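Local coordinates for protein profilin (Schizosaccharomyces pombe, PDB 3D9Y) that binds monomeric actin and so regulates its polymerization, binds PIP2, and is essential for cytokinesis in fission yeast, at residues Ala5-Ser10 with Asp18-Val23; Thr9-Thr14 with Lys113-Leu118; Glu86-Val91 with Val99-Glu104. One frame throughout, in Å; residues are numbered along the deposited sequence.

Contact 1: residues Ala5-Ser10 with Asp18-Val23; sequences AYVDTS and DRAAIV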
ATOM      1  N   ALA A   5      12.234   8.367   4.063  1.00 21.92           N
ATOM      2  CA  ALA A   5      11.966   8.668   5.469  1.00 21.12           C
ATOM      3  C   ALA A   5      10.513   8.396   5.834  1.00 20.29           C
ATOM      4  O   ALA A   5      10.210   8.035   6.965  1.00 19.75           O
ATOM      5  CB  ALA A   5      12.303  10.094   5.769  1.00 21.32           C
ATOM      6  N   TYR A   6       9.614   8.608   4.883  1.00 19.21           N
ATOM      7  CA  TYR A   6       8.215   8.250   5.085  1.00 19.05           C
ATOM      8  C   TYR A   6       8.075   6.739   5.302  1.00 18.44           C
ATOM      9  O   TYR A   6       7.320   6.291   6.160  1.00 19.77           O
ATOM     10  CB  TYR A   6       7.353   8.744   3.910  1.00 18.73           C
ATOM     11  CG  TYR A   6       6.938  10.192   4.035  1.00 18.37           C
ATOM     12  CD1 TYR A   6       5.769  10.539   4.693  1.00 19.09           C
ATOM     13  CD2 TYR A   6       7.708  11.214   3.489  1.00 16.80           C
ATOM     14  CE1 TYR A   6       5.378  11.866   4.816  1.00 19.41           C
ATOM     15  CE2 TYR A   6       7.325  12.544   3.602  1.00 17.63           C
ATOM     16  CZ  TYR A   6       6.161  12.862   4.271  1.00 18.36           C
ATOM     17  OH  TYR A   6       5.768  14.173   4.388  1.00 19.25           O
ATOM     18  N   VAL A   7       8.815   5.948   4.541  1.00 17.87           N
ATOM     19  CA  VAL A   7       8.771   4.497   4.697  1.00 17.51           C
ATOM     20  C   VAL A   7       9.381   4.067   6.035  1.00 17.27           C
ATOM     21  O   VAL A   7       8.743   3.364   6.825  1.00 16.80           O
ATOM     22  CB  VAL A   7       9.484   3.786   3.514  1.00 17.70           C
ATOM     23  CG1 VAL A   7       9.761   2.324   3.838  1.00 17.39           C
ATOM     24  CG2 VAL A   7       8.643   3.909   2.258  1.00 18.70           C
ATOM     25  N   ASP A   8      10.609   4.518   6.288  1.00 16.60           N
ATOM     26  CA  ASP A   8      11.393   4.038   7.425  1.00 16.78           C
ATOM     27  C   ASP A   8      10.885   4.591   8.752  1.00 16.61           C
ATOM     28  O   ASP A   8      10.646   3.837   9.701  1.00 17.03           O
ATOM     29  CB  ASP A   8      12.869   4.386   7.232  1.00 17.00           C
ATOM     30  CG  ASP A   8      13.535   3.592   6.110  1.00 18.74           C
ATOM     31  OD1 ASP A   8      13.017   2.525   5.683  1.00 20.48           O
ATOM     32  OD2 ASP A   8      14.608   4.034   5.645  1.00 20.43           O
ATOM     33  N   THR A   9      10.714   5.905   8.822  1.00 15.42           N
ATOM     34  CA  THR A   9      10.355   6.564  10.068  1.00 15.73           C
ATOM     35  C   THR A   9       8.851   6.515  10.307  1.00 15.73           C
ATOM     36  O   THR A   9       8.394   6.088  11.366  1.00 16.54           O
ATOM     37  CB  THR A   9      10.847   8.036  10.077  1.00 15.24           C
ATOM     38  OG1 THR A   9      12.279   8.066  10.009  1.00 15.39           O
ATOM     39  CG2 THR A   9      10.395   8.768  11.339  1.00 15.68           C
ATOM     40  N   SER A  10       8.076   6.921   9.310  1.00 14.95           N
ATOM     41  CA  SER A  10       6.637   7.058   9.502  1.00 15.07           C
ATOM     42  C   SER A  10       5.861   5.739   9.476  1.00 15.10           C
ATOM     43  O   SER A  10       4.858   5.609  10.164  1.00 15.21           O
ATOM     44  CB  SER A  10       6.066   8.036   8.477  1.00 15.48           C
ATOM     45  OG  SER A  10       6.678   9.304   8.627  1.00 15.68           O
ATOM     46  N   ASP A  18       5.630  -3.833   8.842  1.00 17.09           N
ATOM     47  CA  ASP A  18       6.966  -4.443   8.775  1.00 17.61           C
ATOM     48  C   ASP A  18       7.649  -4.302   7.408  1.00 18.11           C
ATOM     49  O   ASP A  18       8.878  -4.427   7.315  1.00 18.67           O
ATOM     50  CB  ASP A  18       6.938  -5.899   9.277  1.00 17.84           C
ATOM     51  CG  ASP A  18       6.114  -6.820   8.403  1.00 18.19           C
ATOM     52  OD1 ASP A  18       5.300  -6.325   7.614  1.00 18.47           O
ATOM     53  OD2 ASP A  18       6.285  -8.053   8.506  1.00 20.49           O
ATOM     54  N   ARG A  19       6.871  -4.008   6.363  1.00 18.26           N
ATOM     55  CA  ARG A  19       7.420  -3.653   5.045  1.00 18.17           C
ATOM     56  C   ARG A  19       6.537  -2.572   4.435  1.00 18.20           C
ATOM     57  O   ARG A  19       5.339  -2.511   4.727  1.00 17.36           O
ATOM     58  CB  ARG A  19       7.489  -4.861   4.090  1.00 18.61           C
ATOM     59  CG  ARG A  19       7.753  -6.220   4.733  1.00 19.38           C
ATOM     60  CD  ARG A  19       7.963  -7.304   3.676  1.00 20.20           C
ATOM     61  NE  ARG A  19       9.358  -7.377   3.239  1.00 22.48           N
ATOM     62  CZ  ARG A  19       9.793  -8.064   2.181  1.00 23.35           C
ATOM     63  NH1 ARG A  19       8.958  -8.765   1.418  1.00 24.02           N
ATOM     64  NH2 ARG A  19      11.086  -8.055   1.885  1.00 24.49           N
ATOM     65  N   ALA A  20       7.123  -1.721   3.598  1.00 17.68           N
ATOM     66  CA  ALA A  20       6.359  -0.634   2.978  1.00 17.48           C
ATOM     67  C   ALA A  20       7.005  -0.088   1.711  1.00 17.20           C
ATOM     68  O   ALA A  20       8.215  -0.251   1.477  1.00 17.02           O
ATOM     69  CB  ALA A  20       6.118   0.498   3.979  1.00 17.56           C
ATOM     70  N   ALA A  21       6.172   0.559   0.898  1.00 16.97           N
ATOM     71  CA  ALA A  21       6.614   1.224  -0.309  1.00 17.01           C
ATOM     72  C   ALA A  21       5.729   2.425  -0.616  1.00 16.80           C
ATOM     73  O   ALA A  21       4.592   2.520  -0.139  1.00 16.44           O
ATOM     74  CB  ALA A  21       6.627   0.247  -1.476  1.00 16.96           C
ATOM     75  N   ILE A  22       6.277   3.363  -1.384  1.00 17.08           N
ATOM     76  CA  ILE A  22       5.514   4.509  -1.876  1.00 17.22           C
ATOM     77  C   ILE A  22       5.735   4.579  -3.381  1.00 17.26           C
ATOM     78  O   ILE A  22       6.865   4.567  -3.840  1.00 17.29           O
ATOM     79  CB  ILE A  22       5.938   5.825  -1.210  1.00 17.43           C
ATOM     80  CG1 ILE A  22       5.737   5.715   0.309  1.00 17.52           C
ATOM     81  CG2 ILE A  22       5.153   7.005  -1.812  1.00 17.36           C
ATOM     82  CD1 ILE A  22       6.280   6.865   1.112  1.00 17.85           C
ATOM     83  N   VAL A  23       4.640   4.622  -4.137  1.00 17.08           N
ATOM     84  CA  VAL A  23       4.696   4.533  -5.598  1.00 16.85           C
ATOM     85  C   VAL A  23       3.835   5.620  -6.243  1.00 16.25           C
ATOM     86  O   VAL A  23       2.946   6.169  -5.608  1.00 16.12           O
ATOM     87  CB  VAL A  23       4.257   3.120  -6.085  1.00 17.31           C
ATOM     88  CG1 VAL A  23       5.097   2.033  -5.422  1.00 17.80           C
ATOM     89  CG2 VAL A  23       2.809   2.867  -5.798  1.00 18.41           C
TER
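Tyr-6 meets Ile-22 at the root of its side chain: its CB lies 3.5 Å from Ile-22 CD1. With CG anti to the carbonyl carbon (chi1 -83°), the ring then turns off to helix 108-125, where it rests on Leu-118, Tyr-121 and Leu-122. Val-7 comes next and carries most of the contact, its two methyls dividing the strand between them. CG1, anti to the backbone N (chi1 165°), sits beside Ala-20, 4.1 Å from its CB and 3.8 Å from its carbonyl O. The other branch, CG2, fits against the flank of Ile-22, 3.9 Å from CG1 of that isoleucine and 4.0 Å from its CD1, the two side chains sliding past each other in opposite directions. The small side chain of Ala-20 is consistent with the close approach here, 5.9 Å between the CA atoms of Val-7 and Ala-20. The meeting is mainly apolar, formed by side chains from one side of helix 5-10 against Ala-20 and Ile-22, with some backbone of the strand touched as well; the directions of helix and strand run 152° apart. Such packing of the N-terminal helix on the central antiparallel sheet, beside the C-terminal helix, is characteristic of the profilin fold.

Contact 2: residues Thr9-Thr14 with Lys113-Leu118; sequences TSLLGT and KITEAL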
ATOM      1  N   THR A   9      10.714   5.905   8.822  1.00 15.42           N
ATOM      2  CA  THR A   9      10.355   6.564  10.068  1.00 15.73           C
ATOM      3  C   THR A   9       8.851   6.515  10.307  1.00 15.73           C
ATOM      4  O   THR A   9       8.394   6.088  11.366  1.00 16.54           O
ATOM      5  CB  THR A   9      10.847   8.036  10.077  1.00 15.24           C
ATOM      6  OG1 THR A   9      12.279   8.066  10.009  1.00 15.39           O
ATOM      7  CG2 THR A   9      10.395   8.768  11.339  1.00 15.68           C
ATOM      8  N   SER A  10       8.076   6.921   9.310  1.00 14.95           N
ATOM      9  CA  SER A  10       6.637   7.058   9.502  1.00 15.07           C
ATOM     10  C   SER A  10       5.861   5.739   9.476  1.00 15.10           C
ATOM     11  O   SER A  10       4.858   5.609  10.164  1.00 15.21           O
ATOM     12  CB  SER A  10       6.066   8.036   8.477  1.00 15.48           C
ATOM     13  OG  SER A  10       6.678   9.304   8.627  1.00 15.68           O
ATOM     14  N   LEU A  11       6.309   4.760   8.704  1.00 14.70           N
ATOM     15  CA  LEU A  11       5.576   3.491   8.649  1.00 14.76           C
ATOM     16  C   LEU A  11       6.285   2.387   9.436  1.00 14.59           C
ATOM     17  O   LEU A  11       5.751   1.904  10.426  1.00 15.74           O
ATOM     18  CB  LEU A  11       5.312   3.090   7.196  1.00 15.02           C
ATOM     19  CG  LEU A  11       4.426   4.078   6.418  1.00 15.46           C
ATOM     20  CD1 LEU A  11       4.353   3.748   4.938  1.00 16.78           C
ATOM     21  CD2 LEU A  11       3.029   4.163   7.001  1.00 15.53           C
ATOM     22  N   LEU A  12       7.476   1.977   9.012  1.00 14.28           N
ATOM     23  CA  LEU A  12       8.221   0.954   9.768  1.00 14.48           C
ATOM     24  C   LEU A  12       8.510   1.354  11.223  1.00 14.47           C
ATOM     25  O   LEU A  12       8.517   0.494  12.120  1.00 14.72           O
ATOM     26  CB  LEU A  12       9.530   0.583   9.071  1.00 14.12           C
ATOM     27  CG  LEU A  12       9.473   0.038   7.646  1.00 15.85           C
ATOM     28  CD1 LEU A  12      10.821  -0.490   7.223  1.00 15.43           C
ATOM     29  CD2 LEU A  12       8.437  -1.019   7.527  1.00 17.56           C
ATOM     30  N   GLY A  13       8.741   2.643  11.459  1.00 14.44           N
ATOM     31  CA  GLY A  13       9.082   3.126  12.789  1.00 13.99           C
ATOM     32  C   GLY A  13       7.971   2.961  13.816  1.00 13.79           C
ATOM     33  O   GLY A  13       8.224   3.054  15.013  1.00 13.32           O
ATOM     34  N   THR A  14       6.746   2.709  13.351  1.00 13.69           N
ATOM     35  CA  THR A  14       5.621   2.488  14.254  1.00 13.89           C
ATOM     36  C   THR A  14       5.670   1.137  14.969  1.00 13.87           C
ATOM     37  O   THR A  14       5.023   0.966  16.000  1.00 13.70           O
ATOM     38  CB  THR A  14       4.278   2.537  13.514  1.00 13.84           C
ATOM     39  OG1 THR A  14       4.180   1.408  12.619  1.00 13.54           O
ATOM     40  CG2 THR A  14       4.130   3.857  12.756  1.00 13.98           C
ATOM     41  N   LYS A 113      -5.393   2.191   9.851  1.00 12.41           N
ATOM     42  CA  LYS A 113      -5.520   3.520  10.468  1.00 12.72           C
ATOM     43  C   LYS A 113      -4.238   4.330  10.275  1.00 12.20           C
ATOM     44  O   LYS A 113      -4.281   5.494   9.886  1.00 12.41           O
ATOM     45  CB  LYS A 113      -5.861   3.402  11.958  1.00 13.07           C
ATOM     46  CG  LYS A 113      -7.331   3.059  12.218  1.00 15.02           C
ATOM     47  CD  LYS A 113      -7.563   2.468  13.617  1.00 15.21           C
ATOM     48  CE  LYS A 113      -8.957   1.875  13.758  1.00 16.15           C
ATOM     49  NZ  LYS A 113      -9.051   0.861  14.856  1.00 17.39           N
ATOM     50  N   ILE A 114      -3.093   3.689  10.495  1.00 11.36           N
ATOM     51  CA  ILE A 114      -1.801   4.361  10.313  1.00 11.36           C
ATOM     52  C   ILE A 114      -1.604   4.808   8.852  1.00 11.37           C
ATOM     53  O   ILE A 114      -1.266   5.963   8.583  1.00 11.64           O
ATOM     54  CB  ILE A 114      -0.643   3.427  10.754  1.00 10.80           C
ATOM     55  CG1 ILE A 114      -0.660   3.270  12.272  1.00 10.95           C
ATOM     56  CG2 ILE A 114       0.738   3.956  10.285  1.00 10.07           C
ATOM     57  CD1 ILE A 114       0.052   2.063  12.779  1.00 12.28           C
ATOM     58  N   THR A 115      -1.848   3.894   7.919  1.00 11.42           N
ATOM     59  CA  THR A 115      -1.573   4.152   6.492  1.00 11.49           C
ATOM     60  C   THR A 115      -2.567   5.159   5.915  1.00 12.10           C
ATOM     61  O   THR A 115      -2.168   6.078   5.189  1.00 11.81           O
ATOM     62  CB  THR A 115      -1.406   2.871   5.692  1.00 12.47           C
ATOM     63  OG1 THR A 115      -0.598   1.924   6.288  1.00  7.86           O
ATOM     64  CG2 THR A 115      -1.298   3.044   4.291  1.00 16.13           C
ATOM     65  N   GLU A 116      -3.837   5.037   6.291  1.00 11.32           N
ATOM     66  CA  GLU A 116      -4.857   6.022   5.869  1.00 11.29           C
ATOM     67  C   GLU A 116      -4.543   7.422   6.406  1.00 11.13           C
ATOM     68  O   GLU A 116      -4.766   8.407   5.733  1.00 11.56           O
ATOM     69  CB  GLU A 116      -6.253   5.594   6.322  1.00 11.13           C
ATOM     70  CG  GLU A 116      -6.767   4.303   5.647  1.00 11.94           C
ATOM     71  CD  GLU A 116      -7.380   4.477   4.244  1.00 14.17           C
ATOM     72  OE1 GLU A 116      -7.432   5.604   3.706  1.00 14.82           O
ATOM     73  OE2 GLU A 116      -7.829   3.445   3.671  1.00 12.62           O
ATOM     74  N   ALA A 117      -4.056   7.494   7.638  1.00 11.42           N
ATOM     75  CA  ALA A 117      -3.724   8.775   8.264  1.00 11.83           C
ATOM     76  C   ALA A 117      -2.552   9.430   7.556  1.00 12.21           C
ATOM     77  O   ALA A 117      -2.592  10.636   7.270  1.00 12.49           O
ATOM     78  CB  ALA A 117      -3.424   8.572   9.736  1.00 10.85           C
ATOM     79  N   LEU A 118      -1.513   8.652   7.246  1.00 12.46           N
ATOM     80  CA  LEU A 118      -0.370   9.182   6.502  1.00 12.65           C
ATOM     81  C   LEU A 118      -0.812   9.672   5.114  1.00 12.51           C
ATOM     82  O   LEU A 118      -0.326  10.675   4.629  1.00 12.91           O
ATOM     83  CB  LEU A 118       0.762   8.148   6.388  1.00 13.13           C
ATOM     84  CG  LEU A 118       2.119   8.670   5.929  1.00 13.68           C
ATOM     85  CD1 LEU A 118       2.660   9.757   6.882  1.00 15.55           C
ATOM     86  CD2 LEU A 118       3.120   7.529   5.757  1.00 14.30           C
TER
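Leu-11 and Thr-115 bring the two backbones to 7.5 Å, CA to CA, where the C-terminal part of the N-terminal helix and the residues that follow pass the middle of helix 108-125. The side chain of Leu-11 reaches into the interface. Its CD2 lies 3.6 Å from Leu-118 CD2 and 4.0 Å from Ile-114 CG2, so one methyl meets two residues one turn apart on the opposing helix. Leu-118, its CG anti to the backbone N (chi1 -166°), crosses Leu-11 obliquely and sets its two methyls about equally near Ser-10 CB, with CD2 at 4.0 Å. Thr-14 and Ile-114 approach tip to tip at the edge, the OG1 of Thr-14 4.2 Å from CD1 of Ile-114. That hydroxyl is held by its own segment: Thr-14 OG1 donates to Leu-11 O at 2.7 Å, nearly along the C=O axis, and Thr-14 N donates to the same oxygen at 3.2 Å. Two bonds thus tie Thr-14 back to Leu-11, and Thr-14 OG1 also bonds with Lys-16 N. Apolar packing of the N-terminal against the C-terminal helix, side by side on one face of the sheet, is a hallmark of the profilin fold.

Contact 3: residues Glu86-Val91 with Val99-Glu104; sequences EGIICV and VSHYPE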
ATOM      1  N   GLU A  86      -1.397 -12.307   7.934  1.00 16.09           N
ATOM      2  CA  GLU A  86      -0.742 -11.069   7.515  1.00 15.83           C
ATOM      3  C   GLU A  86      -1.614 -10.363   6.480  1.00 14.80           C
ATOM      4  O   GLU A  86      -2.650 -10.890   6.058  1.00 14.59           O
ATOM      5  CB  GLU A  86       0.646 -11.368   6.949  1.00 15.88           C
ATOM      6  CG  GLU A  86       1.500 -12.246   7.872  1.00 16.39           C
ATOM      7  CD  GLU A  86       2.893 -12.511   7.334  1.00 17.46           C
ATOM      8  OE1 GLU A  86       3.049 -13.370   6.438  1.00 21.31           O
ATOM      9  OE2 GLU A  86       3.850 -11.892   7.842  1.00 22.50           O
ATOM     10  N   GLY A  87      -1.207  -9.171   6.067  1.00 14.09           N
ATOM     11  CA  GLY A  87      -1.976  -8.448   5.062  1.00 14.10           C
ATOM     12  C   GLY A  87      -1.281  -7.222   4.531  1.00 13.83           C
ATOM     13  O   GLY A  87      -0.116  -6.942   4.854  1.00 13.25           O
ATOM     14  N   ILE A  88      -2.017  -6.499   3.708  1.00 13.82           N
ATOM     15  CA  ILE A  88      -1.476  -5.414   2.931  1.00 14.21           C
ATOM     16  C   ILE A  88      -2.538  -4.329   2.854  1.00 13.73           C
ATOM     17  O   ILE A  88      -3.714  -4.625   2.666  1.00 12.11           O
ATOM     18  CB  ILE A  88      -1.056  -5.937   1.524  1.00 15.61           C
ATOM     19  CG1 ILE A  88      -0.125  -4.954   0.819  1.00 17.22           C
ATOM     20  CG2 ILE A  88      -2.256  -6.281   0.666  1.00 16.48           C
ATOM     21  CD1 ILE A  88       1.331  -5.296   0.955  1.00 19.38           C
ATOM     22  N   ILE A  89      -2.098  -3.087   3.042  1.00 13.34           N
ATOM     23  CA  ILE A  89      -2.960  -1.896   2.996  1.00 13.48           C
ATOM     24  C   ILE A  89      -2.399  -0.937   1.952  1.00 13.83           C
ATOM     25  O   ILE A  89      -1.261  -0.473   2.083  1.00 14.24           O
ATOM     26  CB  ILE A  89      -2.920  -1.167   4.342  1.00 13.70           C
ATOM     27  CG1 ILE A  89      -3.300  -2.105   5.493  1.00 14.35           C
ATOM     28  CG2 ILE A  89      -3.784   0.138   4.299  1.00 13.13           C
ATOM     29  CD1 ILE A  89      -4.723  -2.655   5.482  1.00 12.85           C
ATOM     30  N   CYS A  90      -3.182  -0.672   0.921  1.00 13.01           N
ATOM     31  CA  CYS A  90      -2.801   0.235  -0.155  1.00 13.37           C
ATOM     32  C   CYS A  90      -3.753   1.434  -0.168  1.00 12.97           C
ATOM     33  O   CYS A  90      -4.962   1.264  -0.246  1.00 12.71           O
ATOM     34  CB  CYS A  90      -2.866  -0.473  -1.492  1.00 13.98           C
ATOM     35  SG  CYS A  90      -1.882  -1.974  -1.593  1.00 16.57           S
ATOM     36  N   VAL A  91      -3.195   2.641  -0.132  1.00 12.80           N
ATOM     37  CA  VAL A  91      -4.008   3.844  -0.029  1.00 13.28           C
ATOM     38  C   VAL A  91      -3.483   4.897  -0.999  1.00 13.44           C
ATOM     39  O   VAL A  91      -2.299   5.255  -0.973  1.00 13.38           O
ATOM     40  CB  VAL A  91      -4.032   4.393   1.396  1.00 13.54           C
ATOM     41  CG1 VAL A  91      -5.013   5.557   1.502  1.00 13.45           C
ATOM     42  CG2 VAL A  91      -4.431   3.293   2.379  1.00 13.39           C
ATOM     43  N   VAL A  99       1.862   1.756   0.225  1.00 13.89           N
ATOM     44  CA  VAL A  99       1.719   0.312   0.354  1.00 13.76           C
ATOM     45  C   VAL A  99       2.338  -0.138   1.688  1.00 14.17           C
ATOM     46  O   VAL A  99       3.551  -0.013   1.877  1.00 12.90           O
ATOM     47  CB  VAL A  99       2.425  -0.388  -0.804  1.00 14.13           C
ATOM     48  CG1 VAL A  99       2.276  -1.887  -0.712  1.00 14.31           C
ATOM     49  CG2 VAL A  99       1.884   0.117  -2.145  1.00 14.58           C
ATOM     50  N   SER A 100       1.510  -0.692   2.576  1.00 13.70           N
ATOM     51  CA  SER A 100       1.941  -1.165   3.911  1.00 14.20           C
ATOM     52  C   SER A 100       1.637  -2.651   4.137  1.00 14.67           C
ATOM     53  O   SER A 100       0.496  -3.056   4.025  1.00 14.33           O
ATOM     54  CB  SER A 100       1.218  -0.352   4.996  1.00 14.01           C
ATOM     55  OG  SER A 100       1.693   0.990   5.048  1.00 14.50           O
ATOM     56  N   HIS A 101       2.657  -3.445   4.457  1.00 14.62           N
ATOM     57  CA  HIS A 101       2.490  -4.842   4.878  1.00 14.69           C
ATOM     58  C   HIS A 101       2.503  -4.905   6.408  1.00 14.75           C
ATOM     59  O   HIS A 101       3.312  -4.219   7.042  1.00 14.97           O
ATOM     60  CB  HIS A 101       3.639  -5.696   4.305  1.00 14.93           C
ATOM     61  CG  HIS A 101       3.529  -7.159   4.603  1.00 14.87           C
ATOM     62  ND1 HIS A 101       3.092  -8.081   3.673  1.00 15.64           N
ATOM     63  CD2 HIS A 101       3.829  -7.867   5.718  1.00 14.68           C
ATOM     64  CE1 HIS A 101       3.117  -9.287   4.207  1.00 14.37           C
ATOM     65  NE2 HIS A 101       3.557  -9.185   5.449  1.00 17.83           N
ATOM     66  N   TYR A 102       1.631  -5.724   6.995  1.00 14.05           N
ATOM     67  CA  TYR A 102       1.611  -5.951   8.441  1.00 14.88           C
ATOM     68  C   TYR A 102       1.671  -7.447   8.808  1.00 15.15           C
ATOM     69  O   TYR A 102       1.131  -8.288   8.088  1.00 15.77           O
ATOM     70  CB  TYR A 102       0.394  -5.267   9.081  1.00 15.40           C
ATOM     71  CG  TYR A 102      -0.953  -5.812   8.635  1.00 14.80           C
ATOM     72  CD1 TYR A 102      -1.585  -6.805   9.363  1.00 15.63           C
ATOM     73  CD2 TYR A 102      -1.599  -5.317   7.501  1.00 16.39           C
ATOM     74  CE1 TYR A 102      -2.812  -7.320   8.979  1.00 16.36           C
ATOM     75  CE2 TYR A 102      -2.837  -5.823   7.114  1.00 15.88           C
ATOM     76  CZ  TYR A 102      -3.437  -6.824   7.863  1.00 16.43           C
ATOM     77  OH  TYR A 102      -4.652  -7.362   7.505  1.00 17.32           O
ATOM     78  N   PRO A 103       2.366  -7.785   9.913  1.00 15.50           N
ATOM     79  CA  PRO A 103       2.463  -9.155  10.422  1.00 15.78           C
ATOM     80  C   PRO A 103       1.267  -9.593  11.266  1.00 16.20           C
ATOM     81  O   PRO A 103       0.388  -8.788  11.560  1.00 15.94           O
ATOM     82  CB  PRO A 103       3.708  -9.089  11.305  1.00 15.71           C
ATOM     83  CG  PRO A 103       3.665  -7.723  11.857  1.00 15.64           C
ATOM     84  CD  PRO A 103       3.175  -6.859  10.731  1.00 15.46           C
ATOM     85  N   GLU A 104       1.266 -10.863  11.684  1.00 16.46           N
ATOM     86  CA  GLU A 104       0.153 -11.439  12.455  1.00 17.33           C
ATOM     87  C   GLU A 104      -0.184 -10.695  13.755  1.00 17.55           C
ATOM     88  O   GLU A 104      -1.321 -10.747  14.235  1.00 17.79           O
ATOM     89  CB  GLU A 104       0.419 -12.924  12.776  1.00 17.35           C
ATOM     90  CG  GLU A 104       1.664 -13.189  13.632  1.00 18.24           C
ATOM     91  CD  GLU A 104       1.640 -14.541  14.329  1.00 18.33           C
ATOM     92  OE1 GLU A 104       1.001 -15.483  13.808  1.00 19.95           O
ATOM     93  OE2 GLU A 104       2.260 -14.667  15.404  1.00 21.09           O
TER
HETATM   94  O   HOH W   1      -5.131 -10.470   8.181  1.00 54.80           O
HETATM   95  O   HOH W   2      -5.590  -6.094   5.126  1.00 26.48           O
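The hydroxyl of Tyr-102 is gripped by two waters, one 2.9 Å from OH in the ring plane and the other 3.2 Å from OH. The first weakly donates to Ile-88 O; the second donates to Glu-86 O at 3.3 Å, so both link the phenol to the neighbouring strand. The ring lies across Gly-87, whose N sits above its centre and whose CA makes a CH-pi contact 3.8 Å from the centroid. A CB on Gly-87 would clash with the hydroxyl. CG of Tyr-102, set between backbone N and carbonyl carbon (chi1 64°), starts the ring back over this glycine. An alanine in place of Tyr-102 would probably leave Gly-87 without its aromatic cover and both waters without their phenol partner. Ile-89 CD1 approaches ring atom CE2 to 4.0 Å, the side chains crossing at about a right angle. Beneath, the strands pair in antiparallel fashion, Ile-89 and Ser-100 exchanging two bonds of 2.8 Å, N to O, and Gly-87 and Tyr-102 another two. On the face of Ile-88 and Cys-90, Val-99 CG1 lies 3.9 Å from Ile-88 CD1. That face packs on helix 41-52 and strand 62-64; the face with Ile-89, Ser-100 and Tyr-102 turns to helix 108-125, while strands 78-83 and 19-24 flank the hairpin.

How the contacts relate
Contacts 1 and 3 are buried, whereas contact 2 is only partly so and lies toward the surface. The N-terminal helix serves both contacts 1 and 2, facing the sheet in one and the C-terminal helix in the other, and both depend on apolar side chains. Contact 3 differs in kind: backbone bonds make the hairpin, and side chains on both faces add cross-strand packing. Strand 19-24 joins contact 1 to contact 3 by bonding to strand 96-102, with Arg-19 O 2.9 Å from His-101 N. Between contacts 2 and 3, the Thr-115 and Ser-100 hydroxyls probably hydrogen-bond, a polar link between helix 108-125 and the sheet beneath it.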